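Local coordinates for erythrocyte membrane protein 1 (Plasmodium falciparum, PDB 6S8T) that probably binds the host receptor ICAM-1 through this DBLbeta domain, supporting the attachment of infected erythrocytes to host cells, at residues A[39-44]-A[137-142]; A[303-308]-A[428-433]; A[311-316]-A[459-464]. All blocks are in the same frame, centred on the assembly; numbering follows the deposited sequence.

The three contacts illustrate how a largely helical domain ties distant parts of its chain together. Interaction 1 comes first along the sequence and is complete before the others begin. It sets an early loop segment, 39-44, against the start of helix 137-163, and its centre lies about 42 Å from that of interaction 2 and 54 Å from that of interaction 3, across the middle of the chain. Interactions 2 and 3 share helix 293-319 and alternate in sequence, their centres about 13 Å apart. They touch where Glu432 meets Tyr313, and together they lay the C-terminal loop along two successive parts of that helix, first through a disulfide and then through packing.

Interaction 1: A[39-44]-A[137-142]; sequences LRADAK and AIHSLL
Asp42 meets His139 through the polar part of this contact, in which loop segment 39-44 crosses the first turns of helix 137-163. The backbone N of Asp42 donates to His139 ND1 at 3.0 Å, with an N-H...N angle of 149°. The donor lies at the ring edge, within 5° of the ring plane. On His139, CG is anti to the carbonyl carbon (chi1 -52°), which starts the imidazole off beside its own backbone N. A second polar feature belongs to the loop itself: Asp42 OD1 accepts from Lys44 N, 3.2 Å away and above the carboxylate plane, closing an Asx turn just after the bond to the histidine.

The apolar part centres on Ala41, whose methyl points at the helix. Its CB packs against two branches, Ile138 CG2 at 3.6 Å and Leu142 CD2 at 3.7 Å, and also sits 3.3 Å from Ile138 O. Ile138 works in two directions: CG2 meets the alanine and lies over the centre of the His139 ring, while CD1 touches Leu39 CD2 at 3.6 Å, the two side chains crossing at about a right angle. Leu142 CD2 also rests against Ala41 O, 3.6 Å away.

Helix 246-268 adds to the contact: its Asn256 bonds Ala41 N and Leu39 O, while its Trp252 packs on Ile138.

Residues Leu39 to Asp42, without regular secondary structure, are thus held by side chains from two helices, Asn256 on one and His139 on the other. Because ND1 serves as acceptor to Asp42 N, the bond is consistent with a neutral imidazole protonated at NE2. Polar contacts thus position the backbone, while the small alanine methyl allows it to approach the helix closely.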
loop_
_atom_site.group_PDB
_atom_site.type_symbol
_atom_site.label_atom_id
_atom_site.label_comp_id
_atom_site.label_asym_id
_atom_site.label_seq_id
_atom_site.Cartn_x
_atom_site.Cartn_y
_atom_site.Cartn_z
ATOM N N LEU A 39 -14.188 -22.783 -4.595
ATOM C CA LEU A 39 -13.454 -21.990 -3.620
ATOM C C LEU A 39 -14.283 -20.863 -3.019
ATOM O O LEU A 39 -13.762 -20.101 -2.194
ATOM C CB LEU A 39 -12.179 -21.424 -4.262
ATOM C CG LEU A 39 -11.147 -22.471 -4.701
ATOM C CD1 LEU A 39 -10.088 -21.859 -5.597
ATOM C CD2 LEU A 39 -10.500 -23.130 -3.495
ATOM N N ARG A 40 -15.551 -20.732 -3.407
ATOM C CA ARG A 40 -16.441 -19.760 -2.784
ATOM C C ARG A 40 -16.700 -20.165 -1.337
ATOM O O ARG A 40 -17.202 -21.263 -1.074
ATOM C CB ARG A 40 -17.749 -19.662 -3.565
ATOM C CG ARG A 40 -17.598 -19.031 -4.945
ATOM C CD ARG A 40 -18.914 -18.996 -5.714
ATOM N NE ARG A 40 -19.289 -20.306 -6.242
ATOM C CZ ARG A 40 -20.182 -21.116 -5.680
ATOM N NH1 ARG A 40 -20.804 -20.755 -4.567
ATOM N NH2 ARG A 40 -20.454 -22.289 -6.235
ATOM N N ALA A 41 -16.357 -19.284 -0.401
ATOM C CA ALA A 41 -16.361 -19.611 1.016
ATOM C C ALA A 41 -17.446 -18.841 1.760
ATOM O O ALA A 41 -18.007 -17.863 1.261
ATOM C CB ALA A 41 -14.995 -19.319 1.645
ATOM N N ASP A 42 -17.731 -19.308 2.975
ATOM C CA ASP A 42 -18.699 -18.672 3.863
ATOM C C ASP A 42 -18.193 -18.817 5.289
ATOM O O ASP A 42 -18.020 -19.939 5.773
ATOM C CB ASP A 42 -20.090 -19.298 3.716
ATOM C CG ASP A 42 -21.112 -18.699 4.674
ATOM O OD1 ASP A 42 -20.847 -17.623 5.253
ATOM O OD2 ASP A 42 -22.186 -19.313 4.850
ATOM N N ALA A 43 -17.960 -17.684 5.957
ATOM C CA ALA A 43 -17.408 -17.722 7.307
ATOM C C ALA A 43 -18.303 -18.496 8.267
ATOM O O ALA A 43 -17.801 -19.175 9.169
ATOM C CB ALA A 43 -17.179 -16.299 7.818
ATOM N N LYS A 44 -19.624 -18.421 8.082
ATOM C CA LYS A 44 -20.543 -19.119 8.974
ATOM C C LYS A 44 -20.410 -20.634 8.887
ATOM O O LYS A 44 -20.754 -21.327 9.851
ATOM C CB LYS A 44 -21.986 -18.709 8.671
ATOM C CG LYS A 44 -22.284 -17.246 8.966
ATOM C CD LYS A 44 -23.739 -16.904 8.684
ATOM C CE LYS A 44 -24.074 -17.085 7.212
ATOM N NZ LYS A 44 -25.492 -16.735 6.918
ATOM N N ALA A 137 -11.337 -26.030 5.746
ATOM C CA ALA A 137 -10.344 -24.961 5.733
ATOM C C ALA A 137 -10.712 -23.834 4.780
ATOM O O ALA A 137 -10.234 -22.709 4.958
ATOM C CB ALA A 137 -8.970 -25.519 5.362
ATOM N N ILE A 138 -11.540 -24.112 3.772
ATOM C CA ILE A 138 -11.986 -23.062 2.861
ATOM C C ILE A 138 -12.785 -22.009 3.616
ATOM O O ILE A 138 -12.610 -20.802 3.405
ATOM C CB ILE A 138 -12.798 -23.677 1.706
ATOM C CG1 ILE A 138 -11.860 -24.347 0.705
ATOM C CG2 ILE A 138 -13.636 -22.624 1.005
ATOM C CD1 ILE A 138 -10.880 -23.385 0.094
ATOM N N HIS A 139 -13.656 -22.447 4.523
ATOM C CA HIS A 139 -14.541 -21.542 5.243
ATOM C C HIS A 139 -13.909 -20.970 6.504
ATOM O O HIS A 139 -14.191 -19.819 6.860
ATOM C CB HIS A 139 -15.840 -22.267 5.603
ATOM C CG HIS A 139 -16.495 -22.943 4.438
ATOM N ND1 HIS A 139 -17.230 -22.256 3.496
ATOM C CD2 HIS A 139 -16.519 -24.242 4.058
ATOM C CE1 HIS A 139 -17.684 -23.104 2.590
ATOM N NE2 HIS A 139 -17.266 -24.316 2.908
ATOM N N SER A 140 -13.065 -21.742 7.192
ATOM C CA SER A 140 -12.426 -21.238 8.402
ATOM C C SER A 140 -11.403 -20.151 8.091
ATOM O O SER A 140 -11.219 -19.229 8.894
ATOM C CB SER A 140 -11.766 -22.385 9.168
ATOM O OG SER A 140 -12.725 -23.346 9.578
ATOM N N LEU A 141 -10.729 -20.239 6.940
ATOM C CA LEU A 141 -9.751 -19.216 6.584
ATOM C C LEU A 141 -10.424 -17.879 6.304
ATOM O O LEU A 141 -9.892 -16.824 6.671
ATOM C CB LEU A 141 -8.929 -19.663 5.374
ATOM C CG LEU A 141 -7.900 -18.651 4.857
ATOM C CD1 LEU A 141 -6.869 -18.339 5.928
ATOM C CD2 LEU A 141 -7.221 -19.156 3.592
ATOM N N LEU A 142 -11.596 -17.902 5.662
ATOM C CA LEU A 142 -12.294 -16.657 5.349
ATOM C C LEU A 142 -12.691 -15.911 6.618
ATOM O O LEU A 142 -12.663 -14.675 6.653
ATOM C CB LEU A 142 -13.526 -16.946 4.492
ATOM C CG LEU A 142 -14.415 -15.743 4.168
ATOM C CD1 LEU A 142 -13.634 -14.701 3.389
ATOM C CD2 LEU A 142 -15.663 -16.169 3.407
#

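Interaction 2: A[303-308]-A[428-433]; sequences EWFCKM and DECTEQ
The disulfide between Cys306 and Cys430 joins helix 293-319 to the irregular segment 428-433 that follows helix 417-424. The SG atoms of Cys306 and Cys430 are 2.0 Å apart, and a C-S-S-C torsion of -87° gives the near-perpendicular twist of a relaxed bridge. Phe305 adds a sulfur-aromatic contact: its CE2 lies 4.1 Å from Cys430 SG, and the sulfur approaches the ring obliquely.

A salt bridge lies beside the disulfide. Lys307 bends at its last torsion (chi4 -64°), which turns NZ to Glu429. There NZ is 2.8 Å from OE1 of Glu429, which accepts with its syn lone pair, and 3.2 Å from OE2 of the same carboxylate in a weak bond. Glu303 OE2 comes within 4.2 Å of Glu429 OE2, a like-charge approach probably eased by Lys307 and by the partners of Glu303 itself, Arg180 through a salt bridge and Ser177 through a hydrogen bond.

Cys306 with Cys430 and Lys307 with Glu429 thus link a loop to a long helix, one pair covalently and the next by charge; disulfides that tie loops to helices are characteristic of the Duffy binding-like fold.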
loop_
_atom_site.group_PDB
_atom_site.type_symbol
_atom_site.label_atom_id
_atom_site.label_comp_id
_atom_site.label_asym_id
_atom_site.label_seq_id
_atom_site.Cartn_x
_atom_site.Cartn_y
_atom_site.Cartn_z
ATOM N N GLU A 303 2.390 10.769 -1.172
ATOM C CA GLU A 303 1.374 11.477 -0.396
ATOM C C GLU A 303 1.907 11.867 0.978
ATOM O O GLU A 303 1.723 13.006 1.425
ATOM C CB GLU A 303 0.106 10.628 -0.259
ATOM C CG GLU A 303 -0.935 11.253 0.676
ATOM C CD GLU A 303 -2.215 10.438 0.811
ATOM O OE1 GLU A 303 -2.254 9.280 0.345
ATOM O OE2 GLU A 303 -3.188 10.961 1.394
ATOM N N TRP A 304 2.580 10.937 1.663
ATOM C CA TRP A 304 3.089 11.228 2.998
ATOM C C TRP A 304 4.337 12.103 2.980
ATOM O O TRP A 304 4.613 12.777 3.980
ATOM C CB TRP A 304 3.352 9.925 3.760
ATOM C CG TRP A 304 2.071 9.307 4.230
ATOM C CD1 TRP A 304 1.343 8.341 3.595
ATOM C CD2 TRP A 304 1.331 9.655 5.410
ATOM N NE1 TRP A 304 0.207 8.052 4.316
ATOM C CE2 TRP A 304 0.178 8.843 5.435
ATOM C CE3 TRP A 304 1.540 10.562 6.455
ATOM C CZ2 TRP A 304 -0.761 8.911 6.462
ATOM C CZ3 TRP A 304 0.605 10.632 7.474
ATOM C CH2 TRP A 304 -0.531 9.811 7.471
ATOM N N PHE A 305 5.087 12.121 1.873
ATOM C CA PHE A 305 6.147 13.114 1.731
ATOM C C PHE A 305 5.569 14.518 1.631
ATOM O O PHE A 305 6.131 15.468 2.190
ATOM C CB PHE A 305 7.006 12.827 0.499
ATOM C CG PHE A 305 7.827 14.012 0.058
ATOM C CD1 PHE A 305 9.003 14.334 0.717
ATOM C CD2 PHE A 305 7.410 14.818 -0.993
ATOM C CE1 PHE A 305 9.759 15.430 0.329
ATOM C CE2 PHE A 305 8.160 15.916 -1.384
ATOM C CZ PHE A 305 9.337 16.222 -0.722
ATOM N N CYS A 306 4.457 14.670 0.904
ATOM C CA CYS A 306 3.855 15.990 0.756
ATOM C C CYS A 306 3.241 16.481 2.062
ATOM O O CYS A 306 3.236 17.689 2.321
ATOM C CB CYS A 306 2.813 15.974 -0.364
ATOM S SG CYS A 306 3.529 16.020 -2.044
ATOM N N LYS A 307 2.724 15.572 2.894
ATOM C CA LYS A 307 2.220 15.982 4.204
ATOM C C LYS A 307 3.350 16.480 5.096
ATOM O O LYS A 307 3.197 17.489 5.793
ATOM C CB LYS A 307 1.484 14.824 4.879
ATOM C CG LYS A 307 0.154 14.464 4.246
ATOM C CD LYS A 307 -0.518 13.320 4.997
ATOM C CE LYS A 307 -1.962 13.144 4.561
ATOM N NZ LYS A 307 -2.787 14.345 4.900
ATOM N N MET A 308 4.489 15.781 5.093
ATOM C CA MET A 308 5.649 16.240 5.850
ATOM C C MET A 308 6.178 17.556 5.296
ATOM O O MET A 308 6.482 18.482 6.059
ATOM C CB MET A 308 6.740 15.165 5.830
ATOM C CG MET A 308 8.043 15.539 6.539
ATOM S SD MET A 308 9.220 16.454 5.514
ATOM C CE MET A 308 9.316 15.389 4.077
ATOM N N ASP A 428 -1.681 17.030 -3.941
ATOM C CA ASP A 428 -2.236 18.369 -3.791
ATOM C C ASP A 428 -1.794 19.040 -2.497
ATOM O O ASP A 428 -1.920 20.262 -2.377
ATOM C CB ASP A 428 -3.765 18.327 -3.851
ATOM C CG ASP A 428 -4.286 17.876 -5.203
ATOM O OD1 ASP A 428 -3.533 17.966 -6.196
ATOM O OD2 ASP A 428 -5.453 17.435 -5.272
ATOM N N GLU A 429 -1.279 18.277 -1.532
ATOM C CA GLU A 429 -0.879 18.854 -0.254
ATOM C C GLU A 429 0.539 19.410 -0.269
ATOM O O GLU A 429 0.899 20.166 0.639
ATOM C CB GLU A 429 -1.017 17.816 0.863
ATOM C CG GLU A 429 -2.418 17.228 0.966
ATOM C CD GLU A 429 -2.554 16.214 2.083
ATOM O OE1 GLU A 429 -2.139 16.521 3.221
ATOM O OE2 GLU A 429 -3.076 15.107 1.819
ATOM N N CYS A 430 1.348 19.056 -1.265
ATOM C CA CYS A 430 2.632 19.720 -1.454
ATOM C C CYS A 430 2.405 21.197 -1.757
ATOM O O CYS A 430 1.596 21.548 -2.620
ATOM C CB CYS A 430 3.413 19.052 -2.590
ATOM S SG CYS A 430 4.591 17.759 -2.081
ATOM N N THR A 431 3.108 22.067 -1.036
ATOM C CA THR A 431 2.937 23.510 -1.163
ATOM C C THR A 431 4.181 24.118 -1.801
ATOM O O THR A 431 5.296 23.929 -1.300
ATOM C CB THR A 431 2.644 24.155 0.196
ATOM O OG1 THR A 431 2.809 25.576 0.108
ATOM C CG2 THR A 431 3.560 23.600 1.276
ATOM N N GLU A 432 3.982 24.822 -2.921
ATOM C CA GLU A 432 5.023 25.540 -3.654
ATOM C C GLU A 432 6.045 24.611 -4.307
ATOM O O GLU A 432 6.569 24.925 -5.381
ATOM C CB GLU A 432 5.733 26.544 -2.739
ATOM C CG GLU A 432 4.834 27.664 -2.233
ATOM C CD GLU A 432 4.321 28.556 -3.349
ATOM O OE1 GLU A 432 5.024 28.698 -4.373
ATOM O OE2 GLU A 432 3.212 29.114 -3.204
ATOM N N GLN A 433 6.342 23.480 -3.679
ATOM C CA GLN A 433 7.286 22.497 -4.209
ATOM C C GLN A 433 6.479 21.255 -4.582
ATOM O O GLN A 433 6.326 20.332 -3.780
ATOM C CB GLN A 433 8.381 22.185 -3.192
ATOM C CG GLN A 433 8.947 23.412 -2.489
ATOM C CD GLN A 433 9.582 24.405 -3.447
ATOM O OE1 GLN A 433 9.464 25.618 -3.268
ATOM N NE2 GLN A 433 10.269 23.894 -4.463
#

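Interaction 3: A[311-316]-A[459-464]; sequences QEYDKL and PPKYAN
Tyr313 and Tyr462 form an offset edge-to-face pair between helix 293-319 and the irregular C-terminal segment 459-464. Their planes stand at 81° with centroids 5.6 Å apart, and the edge of Tyr462 is turned to the face of Tyr313. The touching corner of Tyr462 is CE2, which lies 3.7 Å from CZ of Tyr313. The hydroxyl of Tyr313 lies in the plane of the Tyr462 ring, its OH 3.3 Å from that same CE2. Beyond the ring, OH of Tyr313 also meets CB of Lys461 at 3.8 Å.

On Tyr313, CG is anti to the backbone N (chi1 -163°), and the ring leaves the helix with its far end closing on the loop. Leu316 covers one face of the Tyr462 ring with CG, while its CD2 lies 4.1 Å from CG of the tyrosine; the two side chains slide past each other in opposite directions. The same CD2 of Leu316 reaches Pro459 CG at 4.2 Å.

Tyr462 N bonds back to Pro459 O at 3.0 Å, which brings Pro459 and Tyr462 to the same leucine. Leu316 also touches Ala343 and Cys344 of helix 335-372. The backbone from Pro459 to Tyr462 is a type I beta-turn with Pro460 at its second position, here packed by its end residues against a helix.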
loop_
_atom_site.group_PDB
_atom_site.type_symbol
_atom_site.label_atom_id
_atom_site.label_comp_id
_atom_site.label_asym_id
_atom_site.label_seq_id
_atom_site.Cartn_x
_atom_site.Cartn_y
_atom_site.Cartn_z
ATOM N N GLN A 311 3.968 20.510 6.207
ATOM C CA GLN A 311 4.061 20.879 7.618
ATOM C C GLN A 311 5.359 21.624 7.909
ATOM O O GLN A 311 5.361 22.610 8.656
ATOM C CB GLN A 311 3.945 19.632 8.495
ATOM C CG GLN A 311 3.941 19.907 9.995
ATOM C CD GLN A 311 3.759 18.643 10.819
ATOM O OE1 GLN A 311 4.724 17.943 11.123
ATOM N NE2 GLN A 311 2.514 18.343 11.178
ATOM N N GLU A 312 6.473 21.170 7.331
ATOM C CA GLU A 312 7.735 21.885 7.494
ATOM C C GLU A 312 7.698 23.245 6.812
ATOM O O GLU A 312 8.312 24.199 7.301
ATOM C CB GLU A 312 8.892 21.055 6.939
ATOM C CG GLU A 312 9.206 19.806 7.737
ATOM C CD GLU A 312 9.553 20.114 9.176
ATOM O OE1 GLU A 312 8.658 20.010 10.041
ATOM O OE2 GLU A 312 10.718 20.474 9.441
ATOM N N TYR A 313 6.991 23.350 5.686
ATOM C CA TYR A 313 6.907 24.628 4.988
ATOM C C TYR A 313 6.143 25.655 5.812
ATOM O O TYR A 313 6.488 26.841 5.805
ATOM C CB TYR A 313 6.253 24.433 3.620
ATOM C CG TYR A 313 6.469 25.580 2.658
ATOM C CD1 TYR A 313 7.574 25.603 1.815
ATOM C CD2 TYR A 313 5.567 26.634 2.587
ATOM C CE1 TYR A 313 7.776 26.646 0.930
ATOM C CE2 TYR A 313 5.762 27.682 1.707
ATOM C CZ TYR A 313 6.868 27.683 0.880
ATOM O OH TYR A 313 7.067 28.721 -0.001
ATOM N N ASP A 314 5.108 25.218 6.536
ATOM C CA ASP A 314 4.374 26.139 7.401
ATOM C C ASP A 314 5.254 26.653 8.533
ATOM O O ASP A 314 5.164 27.827 8.910
ATOM C CB ASP A 314 3.126 25.459 7.961
ATOM C CG ASP A 314 2.045 25.278 6.917
ATOM O OD1 ASP A 314 2.261 25.694 5.760
ATOM O OD2 ASP A 314 0.979 24.720 7.254
ATOM N N LYS A 315 6.103 25.789 9.094
ATOM C CA LYS A 315 7.051 26.243 10.106
ATOM C C LYS A 315 8.015 27.270 9.535
ATOM O O LYS A 315 8.456 28.177 10.250
ATOM C CB LYS A 315 7.826 25.055 10.678
ATOM C CG LYS A 315 6.961 24.026 11.381
ATOM C CD LYS A 315 7.791 22.852 11.871
ATOM C CE LYS A 315 6.919 21.819 12.570
ATOM N NZ LYS A 315 7.693 20.613 12.979
ATOM N N LEU A 316 8.348 27.149 8.250
ATOM C CA LEU A 316 9.225 28.115 7.607
ATOM C C LEU A 316 8.514 29.436 7.335
ATOM O O LEU A 316 9.149 30.496 7.376
ATOM C CB LEU A 316 9.778 27.528 6.308
ATOM C CG LEU A 316 11.061 28.146 5.750
ATOM C CD1 LEU A 316 12.194 28.014 6.753
ATOM C CD2 LEU A 316 11.432 27.491 4.428
ATOM N N PRO A 459 14.823 26.950 -1.040
ATOM C CA PRO A 459 13.468 27.296 -1.484
ATOM C C PRO A 459 13.465 28.622 -2.222
ATOM O O PRO A 459 13.966 29.631 -1.702
ATOM C CB PRO A 459 12.674 27.385 -0.171
ATOM C CG PRO A 459 13.495 26.633 0.829
ATOM C CD PRO A 459 14.915 26.865 0.425
ATOM N N PRO A 460 12.919 28.657 -3.440
ATOM C CA PRO A 460 12.963 29.903 -4.225
ATOM C C PRO A 460 12.277 31.075 -3.546
ATOM O O PRO A 460 12.690 32.225 -3.746
ATOM C CB PRO A 460 12.258 29.513 -5.533
ATOM C CG PRO A 460 12.385 28.025 -5.607
ATOM C CD PRO A 460 12.306 27.549 -4.189
ATOM N N LYS A 461 11.244 30.819 -2.742
ATOM C CA LYS A 461 10.545 31.892 -2.049
ATOM C C LYS A 461 11.256 32.329 -0.774
ATOM O O LYS A 461 10.999 33.435 -0.286
ATOM C CB LYS A 461 9.116 31.457 -1.714
ATOM C CG LYS A 461 8.326 30.906 -2.895
ATOM C CD LYS A 461 7.788 32.013 -3.791
ATOM C CE LYS A 461 6.889 31.445 -4.883
ATOM N NZ LYS A 461 6.212 32.509 -5.676
ATOM N N TYR A 462 12.145 31.492 -0.227
ATOM C CA TYR A 462 12.816 31.792 1.033
ATOM C C TYR A 462 14.334 31.725 0.914
ATOM O O TYR A 462 15.023 31.591 1.930
ATOM C CB TYR A 462 12.334 30.846 2.137
ATOM C CG TYR A 462 10.898 31.084 2.539
ATOM C CD1 TYR A 462 10.580 31.995 3.539
ATOM C CD2 TYR A 462 9.859 30.409 1.912
ATOM C CE1 TYR A 462 9.270 32.222 3.906
ATOM C CE2 TYR A 462 8.544 30.630 2.272
ATOM C CZ TYR A 462 8.256 31.536 3.270
ATOM O OH TYR A 462 6.950 31.761 3.632
ATOM N N ALA A 463 14.871 31.822 -0.306
ATOM C CA ALA A 463 16.321 31.796 -0.474
ATOM C C ALA A 463 16.975 32.994 0.201
ATOM O O ALA A 463 18.014 32.855 0.859
ATOM C CB ALA A 463 16.675 31.753 -1.960
ATOM N N ASN A 464 16.379 34.180 0.057
ATOM C CA ASN A 464 16.902 35.375 0.705
ATOM C C ASN A 464 16.507 35.468 2.173
ATOM O O ASN A 464 17.185 36.163 2.938
ATOM C CB ASN A 464 16.424 36.629 -0.031
ATOM C CG ASN A 464 17.018 36.753 -1.421
ATOM O OD1 ASN A 464 18.149 36.335 -1.663
ATOM N ND2 ASN A 464 16.255 37.333 -2.341
#